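Local coordinates for uncharacterized protein (Parabacteroides distasonis, PDB 3LM3) that is of unknown function but is probably a glycoside hydrolase or deacetylase, at residues A[45-48]-A[49-52]; A[92-95]-A[96-99]; A[111-114]-A[115-118]; A[124-127]-A[128-131]. One frame throughout, in Å; residues are numbered along the deposited sequence. Where two conformers were deposited one is given.

Contact 1: A[45-48]-A[49-52]; sequences RDEV and DWHT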
loop_
_atom_site.group_PDB
_atom_site.type_symbol
_atom_site.label_atom_id
_atom_site.label_comp_id
_atom_site.label_asym_id
_atom_site.label_seq_id
_atom_site.Cartn_x
_atom_site.Cartn_y
_atom_site.Cartn_z
ATOM N N ARG A 45 4.764 9.138 21.347
ATOM C CA ARG A 45 4.142 10.445 21.172
ATOM C C ARG A 45 2.633 10.441 21.445
ATOM O O ARG A 45 1.882 9.699 20.819
ATOM C CB ARG A 45 4.393 10.978 19.771
ATOM C CG ARG A 45 3.756 12.356 19.527
ATOM C CD ARG A 45 3.587 12.564 18.053
ATOM N NE ARG A 45 4.860 12.682 17.362
ATOM C CZ ARG A 45 5.059 12.430 16.078
ATOM N NH1 ARG A 45 4.091 11.953 15.297
ATOM N NH2 ARG A 45 6.271 12.627 15.561
ATOM N N ASP A 46 2.195 11.311 22.338
ATOM C CA ASP A 46 0.784 11.518 22.655
ATOM C C ASP A 46 0.207 12.499 21.631
ATOM O O ASP A 46 0.588 13.675 21.611
ATOM C CB ASP A 46 0.654 12.063 24.067
ATOM C CG ASP A 46 -0.766 12.415 24.460
ATOM O OD1 ASP A 46 -1.701 12.346 23.650
ATOM O OD2 ASP A 46 -1.001 12.794 25.639
ATOM N N GLU A 47 -0.682 12.012 20.758
ATOM C CA GLU A 47 -1.267 12.830 19.700
ATOM C C GLU A 47 -2.717 13.225 19.932
ATOM O O GLU A 47 -3.395 13.652 18.981
ATOM C CB GLU A 47 -1.141 12.107 18.354
ATOM C CG GLU A 47 0.276 11.957 17.848
ATOM C CD GLU A 47 0.340 11.280 16.515
ATOM O OE1 GLU A 47 -0.610 10.517 16.198
ATOM O OE2 GLU A 47 1.303 11.443 15.745
ATOM N N VAL A 48 -3.227 13.109 21.163
ATOM C CA VAL A 48 -4.589 13.522 21.425
ATOM C C VAL A 48 -4.872 14.935 20.914
ATOM O O VAL A 48 -5.865 15.165 20.238
ATOM C CB VAL A 48 -4.932 13.344 22.913
ATOM C CG1 VAL A 48 -6.226 14.057 23.251
ATOM C CG2 VAL A 48 -4.972 11.834 23.239
ATOM N N ASP A 49 -3.971 15.876 21.189
ATOM C CA ASP A 49 -4.176 17.249 20.799
ATOM C C ASP A 49 -3.929 17.501 19.323
ATOM O O ASP A 49 -4.249 18.562 18.809
ATOM C CB ASP A 49 -3.287 18.166 21.647
ATOM C CG ASP A 49 -3.622 18.119 23.135
ATOM O OD1 ASP A 49 -4.728 17.686 23.546
ATOM O OD2 ASP A 49 -2.745 18.529 23.930
ATOM N N TRP A 50 -3.396 16.499 18.608
ATOM C CA TRP A 50 -3.092 16.596 17.188
ATOM C C TRP A 50 -4.286 16.168 16.319
ATOM O O TRP A 50 -4.219 16.242 15.082
ATOM C CB TRP A 50 -1.889 15.712 16.828
ATOM C CG TRP A 50 -0.604 16.030 17.551
ATOM C CD1 TRP A 50 -0.464 16.475 18.814
ATOM C CD2 TRP A 50 0.713 15.880 17.024
ATOM N NE1 TRP A 50 0.874 16.634 19.117
ATOM C CE2 TRP A 50 1.616 16.271 18.031
ATOM C CE3 TRP A 50 1.215 15.473 15.795
ATOM C CZ2 TRP A 50 3.000 16.261 17.833
ATOM C CZ3 TRP A 50 2.591 15.466 15.608
ATOM C CH2 TRP A 50 3.448 15.856 16.613
ATOM N N HIS A 51 -5.365 15.732 16.981
ATOM C CA HIS A 51 -6.568 15.244 16.330
ATOM C C HIS A 51 -7.715 16.154 16.737
ATOM O O HIS A 51 -8.101 16.196 17.896
ATOM C CB HIS A 51 -6.865 13.787 16.690
ATOM C CG HIS A 51 -5.875 12.827 16.108
ATOM N ND1 HIS A 51 -4.649 12.576 16.677
ATOM C CD2 HIS A 51 -5.896 12.140 14.940
ATOM C CE1 HIS A 51 -3.970 11.747 15.893
ATOM N NE2 HIS A 51 -4.712 11.460 14.836
ATOM N N THR A 52 -8.242 16.895 15.776
ATOM C CA THR A 52 -9.356 17.812 16.012
ATOM C C THR A 52 -10.411 17.608 14.932
ATOM O O THR A 52 -10.109 17.215 13.787
ATOM C CB THR A 52 -8.958 19.300 16.045
ATOM O OG1 THR A 52 -8.608 19.731 14.733
ATOM C CG2 THR A 52 -7.824 19.544 17.036
HETATM O O HOH W 1 -1.435 15.583 22.641
#
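Asp49 turns its carboxylate back along Val48, with Asp49 OD1 3.8 Å from Val48 C. A water joins Asp49 to Asp46, accepting from Asp49 N at 2.9 Å and donating to Asp46 O. Asp46 OD1 accepts from Val48 N at 3.0 Å, an Asx turn that leads into the 3-10 turn of Asp49 and Trp50.

Trp50 N bonds to Glu47 O at 2.9 Å. Trp50 CG stands anti to the carbonyl carbon (chi1 -59°), which lays the indole against residues 45-47. Two CH-pi contacts load one face. Arg45 CD lies 3.8 Å from the centroid of the Trp50 six-membered ring, and Glu47 CA 4.1 Å from that of the five-membered ring. The Arg45 guanidinium is nearly parallel to the indole, 14° apart, with Trp50 CH2 over its face near the rim. Glu47 OE2 lies in the guanidinium plane and forms a salt bridge with Arg45 NH1 at 2.9 Å. Without the indole, as with an alanine here, Arg45 would probably lose its platform and turn more freely.

His51 ND1 donates to Glu47 O at 2.8 Å, almost straight (169°) and in the ring plane. His51 ND1 and Trp50 N reach this oxygen from opposite faces of the carbonyl plane. Thr52 OG1 caps Gly55 N at the start of helix 53-64. Glu47 OE1 ties the loop to Arg30, just past strand 21-29, while Val48 and His51 rest on helix 86-102.

Contact 2: A[92-95]-A[96-99]; sequences RDYV and VECQ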
loop_
_atom_site.group_PDB
_atom_site.type_symbol
_atom_site.label_atom_id
_atom_site.label_comp_id
_atom_site.label_asym_id
_atom_site.label_seq_id
_atom_site.Cartn_x
_atom_site.Cartn_y
_atom_site.Cartn_z
ATOM N N ARG A 92 -15.423 10.821 15.471
ATOM C CA ARG A 92 -16.213 9.661 15.105
ATOM C C ARG A 92 -17.586 10.088 14.529
ATOM O O ARG A 92 -18.030 9.546 13.516
ATOM C CB ARG A 92 -16.404 8.680 16.272
ATOM C CG ARG A 92 -15.123 7.899 16.650
ATOM C CD ARG A 92 -15.372 6.802 17.648
ATOM N NE ARG A 92 -15.922 7.295 18.892
ATOM C CZ ARG A 92 -15.207 7.683 19.953
ATOM N NH1 ARG A 92 -13.879 7.659 19.952
ATOM N NH2 ARG A 92 -15.832 8.113 21.017
ATOM N N ASP A 93 -18.254 11.049 15.154
ATOM C CA ASP A 93 -19.565 11.498 14.684
ATOM C C ASP A 93 -19.447 12.059 13.268
ATOM O O ASP A 93 -20.283 11.769 12.415
ATOM C CB ASP A 93 -20.180 12.561 15.613
ATOM C CG ASP A 93 -20.657 12.011 16.952
ATOM O OD1 ASP A 93 -20.760 10.786 17.150
ATOM O OD2 ASP A 93 -20.951 12.860 17.815
ATOM N N TYR A 94 -18.395 12.826 13.009
ATOM C CA TYR A 94 -18.197 13.408 11.690
ATOM C C TYR A 94 -17.932 12.334 10.649
ATOM O O TYR A 94 -18.459 12.362 9.534
ATOM C CB TYR A 94 -17.023 14.398 11.725
ATOM C CG TYR A 94 -16.623 14.918 10.359
ATOM C CD1 TYR A 94 -17.408 15.840 9.699
ATOM C CD2 TYR A 94 -15.504 14.460 9.715
ATOM C CE1 TYR A 94 -17.066 16.299 8.448
ATOM C CE2 TYR A 94 -15.154 14.923 8.479
ATOM C CZ TYR A 94 -15.945 15.831 7.845
ATOM O OH TYR A 94 -15.607 16.285 6.580
ATOM N N VAL A 95 -17.126 11.354 10.999
ATOM C CA VAL A 95 -16.837 10.270 10.090
ATOM C C VAL A 95 -18.106 9.451 9.758
ATOM O O VAL A 95 -18.320 9.030 8.615
ATOM C CB VAL A 95 -15.703 9.374 10.647
ATOM C CG1 VAL A 95 -15.664 8.073 9.916
ATOM C CG2 VAL A 95 -14.362 10.111 10.522
ATOM N N VAL A 96 -18.993 9.252 10.743
ATOM C CA VAL A 96 -20.273 8.592 10.467
ATOM C C VAL A 96 -21.117 9.428 9.474
ATOM O O VAL A 96 -21.714 8.891 8.531
ATOM C CB VAL A 96 -21.046 8.312 11.743
ATOM C CG1 VAL A 96 -22.466 7.791 11.411
ATOM C CG2 VAL A 96 -20.298 7.280 12.621
ATOM N N GLU A 97 -21.145 10.738 9.676
ATOM C CA GLU A 97 -21.814 11.661 8.738
ATOM C C GLU A 97 -21.221 11.497 7.350
ATOM O O GLU A 97 -21.933 11.551 6.365
ATOM C CB GLU A 97 -21.678 13.098 9.213
ATOM C CG GLU A 97 -22.512 13.442 10.451
ATOM C CD GLU A 97 -22.138 14.747 11.182
ATOM O OE1 GLU A 97 -21.199 15.470 10.806
ATOM O OE2 GLU A 97 -22.807 15.052 12.197
ATOM N N CYS A 98 -19.900 11.336 7.257
ATOM C CA CYS A 98 -19.236 11.152 5.945
ATOM C C CYS A 98 -19.582 9.816 5.278
ATOM O O CYS A 98 -19.715 9.724 4.060
ATOM C CB CYS A 98 -17.721 11.251 6.117
ATOM S SG CYS A 98 -17.116 12.909 6.466
ATOM N N GLN A 99 -19.710 8.768 6.076
ATOM C CA GLN A 99 -20.130 7.482 5.553
ATOM C C GLN A 99 -21.503 7.654 4.871
ATOM O O GLN A 99 -21.719 7.175 3.759
ATOM C CB GLN A 99 -20.157 6.440 6.670
ATOM C CG GLN A 99 -20.401 5.024 6.231
ATOM C CD GLN A 99 -21.827 4.743 5.818
ATOM O OE1 GLN A 99 -22.773 5.272 6.412
ATOM N NE2 GLN A 99 -21.993 3.852 4.839
#
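Tyr94 and Cys98 sit one helical turn apart, with the cysteine sulfur over one face of the phenol ring. Cys98 SG is 3.7 Å from the centroid of the Tyr94 ring, 25° off its normal. It is displaced toward the hydroxyl end, where SG comes within 3.4 Å of Tyr94 CZ. Two torsions bring them together. Tyr94 CG points opposite its own N (chi1 172°), while Cys98 SG is opposite its carbonyl carbon. This is a Cys sulfur-aromatic contact between residues i and i+4.

Glu97 crosses Tyr94 at about a right angle, and its carboxylate is turned 79° from the ring plane. Glu97 OE1 approaches the ring obliquely, 4.0 Å from Tyr94 CD1. It is closer to the backbone, 3.7 Å from Tyr94 CA.

Four i to i+4 backbone bonds carry these side chains, among them Cys98 N to Tyr94 O at 2.9 Å. The host is helix 86-102. It belongs to the beta-alpha-beta connection between the parallel neighbours 73-76 and 105-108.

On another side of the helix Val96 CG2 packs 3.3 Å from Arg92 O. Arg92 NH1 turns away to bond Asp83 O and Ala80 O. The Tyr94 ring lies against Leu53, Val56, Arg57 and Arg60 of helix 53-64. Val95 and Cys98 face inward onto Trp74 of strand 73-76, and Met137 of helix 120-138 touches Arg92, Val95 and Val96.

Contact 3: A[111-114]-A[115-118]; sequences GYFP and AMYL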
loop_
_atom_site.group_PDB
_atom_site.type_symbol
_atom_site.label_atom_id
_atom_site.label_comp_id
_atom_site.label_asym_id
_atom_site.label_seq_id
_atom_site.Cartn_x
_atom_site.Cartn_y
_atom_site.Cartn_z
ATOM N N GLY A 111 -2.399 0.410 13.651
ATOM C CA GLY A 111 -1.062 0.930 14.000
ATOM C C GLY A 111 0.108 0.432 13.184
ATOM O O GLY A 111 1.237 0.398 13.678
ATOM N N TYR A 112 -0.178 0.059 11.953
ATOM C CA TYR A 112 0.768 -0.338 10.896
ATOM C C TYR A 112 1.410 -1.707 11.040
ATOM O O TYR A 112 1.593 -2.398 10.034
ATOM C CB TYR A 112 1.902 0.685 10.728
ATOM C CG TYR A 112 1.547 2.127 10.489
ATOM C CD1 TYR A 112 1.219 2.599 9.241
ATOM C CD2 TYR A 112 1.568 3.033 11.537
ATOM C CE1 TYR A 112 0.950 3.984 9.043
ATOM C CE2 TYR A 112 1.319 4.383 11.350
ATOM C CZ TYR A 112 1.036 4.837 10.109
ATOM O OH TYR A 112 0.842 6.199 9.943
ATOM N N PHE A 113 1.781 -2.068 12.269
ATOM C CA PHE A 113 2.677 -3.194 12.534
ATOM C C PHE A 113 2.086 -4.344 13.363
ATOM O O PHE A 113 2.817 -5.020 14.085
ATOM C CB PHE A 113 3.941 -2.668 13.235
ATOM C CG PHE A 113 4.603 -1.518 12.534
ATOM C CD1 PHE A 113 5.106 -1.657 11.249
ATOM C CD2 PHE A 113 4.677 -0.276 13.160
ATOM C CE1 PHE A 113 5.686 -0.564 10.599
ATOM C CE2 PHE A 113 5.272 0.800 12.529
ATOM C CZ PHE A 113 5.762 0.654 11.253
ATOM N N PRO A 114 0.769 -4.632 13.263
ATOM C CA PRO A 114 0.237 -5.555 14.275
ATOM C C PRO A 114 0.837 -6.963 14.260
ATOM O O PRO A 114 1.119 -7.521 15.349
ATOM C CB PRO A 114 -1.267 -5.571 13.973
ATOM C CG PRO A 114 -1.393 -5.172 12.601
ATOM C CD PRO A 114 -0.287 -4.176 12.347
ATOM N N ALA A 115 1.054 -7.528 13.088
ATOM C CA ALA A 115 1.519 -8.937 13.035
ATOM C C ALA A 115 2.948 -9.068 13.536
ATOM O O ALA A 115 3.387 -10.148 13.852
ATOM C CB ALA A 115 1.422 -9.490 11.682
HETATM N N MSE A 116 3.687 -7.974 13.593
HETATM C CA MSE A 116 5.066 -7.997 14.120
HETATM C C MSE A 116 5.121 -8.192 15.596
HETATM O O MSE A 116 6.115 -8.718 16.129
HETATM C CB MSE A 116 5.763 -6.660 13.936
HETATM C CG MSE A 116 6.164 -6.307 12.589
HETATM SE SE MSE A 116 7.317 -4.709 12.779
HETATM C CE MSE A 116 7.494 -4.472 10.890
ATOM N N TYR A 117 4.074 -7.747 16.298
ATOM C CA TYR A 117 4.080 -7.672 17.736
ATOM C C TYR A 117 3.039 -8.480 18.473
ATOM O O TYR A 117 3.141 -8.639 19.681
ATOM C CB TYR A 117 3.961 -6.196 18.186
ATOM C CG TYR A 117 5.196 -5.389 17.907
ATOM C CD1 TYR A 117 5.417 -4.796 16.680
ATOM C CD2 TYR A 117 6.166 -5.248 18.893
ATOM C CE1 TYR A 117 6.569 -4.068 16.429
ATOM C CE2 TYR A 117 7.323 -4.515 18.643
ATOM C CZ TYR A 117 7.508 -3.941 17.414
ATOM O OH TYR A 117 8.655 -3.207 17.186
ATOM N N LEU A 118 2.036 -9.005 17.773
ATOM C CA LEU A 118 0.904 -9.630 18.439
ATOM C C LEU A 118 0.736 -11.014 17.857
ATOM O O LEU A 118 0.945 -11.196 16.647
ATOM C CB LEU A 118 -0.367 -8.832 18.200
ATOM C CG LEU A 118 -0.343 -7.336 18.566
ATOM C CD1 LEU A 118 -1.609 -6.648 18.033
ATOM C CD2 LEU A 118 -0.135 -7.089 20.054
#
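Pro114 O takes two backbone hydrogen bonds, from Leu118 N at 3.0 Å and from Tyr117 N at 3.1 Å. It thus accepts both an i+4 and an i+3 bond. Met116 N bonds to Phe113 O at 3.1 Å, one residue earlier, a further i+3 bond of the same turn. That same Phe113 O lies at the edge of the Tyr117 ring, near its plane, 3.7 Å from Tyr117 CD1.

Packing spreads from these bonds. Phe113 and Met116, a selenomethionine, run side by side and point the same way. Met116 CG is anti to its carbonyl carbon (chi1 -73°) and the chain is extended beyond it, so the tip travels along Phe113. Met116 CE reaches Phe113 CD1 at 3.7 Å. The selenium stands oblique to the ring, 4.9 Å between Met116 SE and the Phe113 centroid, in a loose Met-aromatic contact. These contacts hold for one of the two Met116 conformers. Tyr112 CB covers the centre of a face of the Phe113 ring. On another side Pro114 CB meets Leu118 CD1 at 4.2 Å.

The turn follows strand 105-108, and Tyr112 OH hydrogen-bonds Glu287 OE2 at the end of strand 280-287, a parallel strand of the same sheet. Phe113 meets Trp34 edge-to-face. Backbone bonds join Ala115 to Phe151 and Met116 to Ala406. Helix 120-138 follows the turn in the chain.

Contact 4: A[124-127]-A[128-131]; sequences NREM and SEAI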
loop_
_atom_site.group_PDB
_atom_site.type_symbol
_atom_site.label_atom_id
_atom_site.label_comp_id
_atom_site.label_asym_id
_atom_site.label_seq_id
_atom_site.Cartn_x
_atom_site.Cartn_y
_atom_site.Cartn_z
ATOM N N ASN A 124 -6.580 -11.431 15.290
ATOM C CA ASN A 124 -7.907 -11.803 14.805
ATOM C C ASN A 124 -9.007 -11.332 15.771
ATOM O O ASN A 124 -10.020 -10.745 15.361
ATOM C CB ASN A 124 -8.016 -13.324 14.599
ATOM C CG ASN A 124 -7.112 -13.822 13.495
ATOM O OD1 ASN A 124 -6.613 -13.029 12.691
ATOM N ND2 ASN A 124 -6.861 -15.132 13.466
ATOM N N ARG A 125 -8.798 -11.582 17.051
ATOM C CA ARG A 125 -9.764 -11.227 18.074
ATOM C C ARG A 125 -10.007 -9.721 18.081
ATOM O O ARG A 125 -11.151 -9.271 18.172
ATOM C CB ARG A 125 -9.301 -11.710 19.448
ATOM C CG ARG A 125 -10.188 -11.271 20.578
ATOM C CD ARG A 125 -9.763 -11.900 21.900
ATOM N NE ARG A 125 -8.406 -11.492 22.290
ATOM C CZ ARG A 125 -7.310 -12.251 22.298
ATOM N NH1 ARG A 125 -7.329 -13.521 21.930
ATOM N NH2 ARG A 125 -6.157 -11.721 22.675
ATOM N N GLU A 126 -8.934 -8.928 18.012
ATOM C CA GLU A 126 -9.063 -7.484 18.087
ATOM C C GLU A 126 -9.639 -6.898 16.805
ATOM O O GLU A 126 -10.425 -5.952 16.870
ATOM C CB GLU A 126 -7.722 -6.851 18.489
ATOM C CG GLU A 126 -7.357 -7.274 19.923
ATOM C CD GLU A 126 -6.115 -6.626 20.493
ATOM O OE1 GLU A 126 -5.496 -5.795 19.800
ATOM O OE2 GLU A 126 -5.775 -6.967 21.655
HETATM N N MSE A 127 -9.334 -7.468 15.644
HETATM C CA MSE A 127 -10.028 -7.069 14.429
HETATM C C MSE A 127 -11.527 -7.269 14.589
HETATM O O MSE A 127 -12.306 -6.375 14.219
HETATM C CB MSE A 127 -9.519 -7.827 13.188
HETATM C CG MSE A 127 -8.142 -7.444 12.738
HETATM SE SE MSE A 127 -7.616 -8.122 11.010
HETATM C CE MSE A 127 -7.877 -10.009 11.375
ATOM N N SER A 128 -11.956 -8.419 15.108
ATOM C CA SER A 128 -13.376 -8.640 15.340
ATOM C C SER A 128 -13.983 -7.617 16.294
ATOM O O SER A 128 -15.104 -7.123 16.070
ATOM C CB SER A 128 -13.600 -10.058 15.823
ATOM O OG SER A 128 -13.331 -10.963 14.761
ATOM N N GLU A 129 -13.258 -7.279 17.354
ATOM C CA GLU A 129 -13.746 -6.267 18.299
ATOM C C GLU A 129 -13.927 -4.910 17.630
ATOM O O GLU A 129 -14.928 -4.209 17.860
ATOM C CB GLU A 129 -12.760 -6.123 19.477
ATOM C CG GLU A 129 -12.779 -7.287 20.449
ATOM C CD GLU A 129 -11.689 -7.231 21.516
ATOM O OE1 GLU A 129 -10.817 -6.317 21.482
ATOM O OE2 GLU A 129 -11.669 -8.162 22.353
ATOM N N ALA A 130 -12.954 -4.509 16.833
ATOM C CA ALA A 130 -13.043 -3.231 16.112
ATOM C C ALA A 130 -14.176 -3.204 15.108
ATOM O O ALA A 130 -14.887 -2.202 15.003
ATOM C CB ALA A 130 -11.703 -2.941 15.386
ATOM N N ILE A 131 -14.356 -4.295 14.373
ATOM C CA ILE A 131 -15.445 -4.386 13.395
ATOM C C ILE A 131 -16.793 -4.209 14.097
ATOM O O ILE A 131 -17.660 -3.486 13.612
ATOM C CB ILE A 131 -15.412 -5.703 12.618
ATOM C CG1 ILE A 131 -14.208 -5.757 11.672
ATOM C CG2 ILE A 131 -16.710 -5.909 11.801
ATOM C CD1 ILE A 131 -13.829 -7.159 11.268
HETATM O O HOH W 2 -9.352 -8.977 23.370
#
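Arg125 and Glu129 are brought alongside each other by different first torsions. Arg125 CG swings opposite its own N (chi1 175°), whereas Glu129 CG is opposite its carbonyl carbon (chi1 -73°). The two chains then point the same way, with Arg125 CG 3.9 Å from Glu129 OE2. Their charged ends do not meet directly: Arg125 NE is 4.7 Å from Glu129 OE2. A water fills in. It accepts from Arg125 NE at 2.9 Å, in the guanidinium plane, and donates to Glu129 OE2 at 2.7 Å. The guanidinium and carboxylate planes are 58° apart.

Glu129 OE1 turns to the other side and lies 3.9 Å from Glu126 CG. The two carboxylates are nearly parallel but kept apart, 5.1 Å between Glu126 OE2 and Glu129 OE1. The salt bridges of Arg38 to Glu129 and of Arg122 to Glu126 probably ease the like charges, and Ser37 hydrogen-bonds Glu126 OE1. With an alanine at Glu129, Arg38 is likely to lose its charged mate and the water the carboxylate it donates to.

Ser128 OG, on another side, bonds Glu164 and Tyr159. Ile131 CG1 packs tightly on the backbone, 3.2 Å from Met127 O. Met127 is a selenomethionine, and it leans on Leu160 of helix 154-163 and Tyr108 of strand 105-108. The whole is i to i+3 and i to i+4 pairing along helix 120-138, a helix flanking parallel strands, consistent with the alpha/beta barrel expected of a glycoside hydrolase/deacetylase relative.

Overall arrangement
All four contacts are local, each within one continuous run, and they follow in series without nesting or crossing. Contact 1 comes first, shaping the loop between strand 21-29 and helix 53-64. Contact 2 lies within helix 86-102, on the same side of the chain's centre, with about 19 Å between the centres of the two contacts. Contact 3 turns the chain after strand 105-108. Contact 4 follows in helix 120-138; its nearest atoms are about 4 Å from contact 3, without touching. Helix 86-102, which carries contact 2, also borders contact 1, and helix 120-138 borders contact 2. They lie in the helices and loops that flank the parallel sheet.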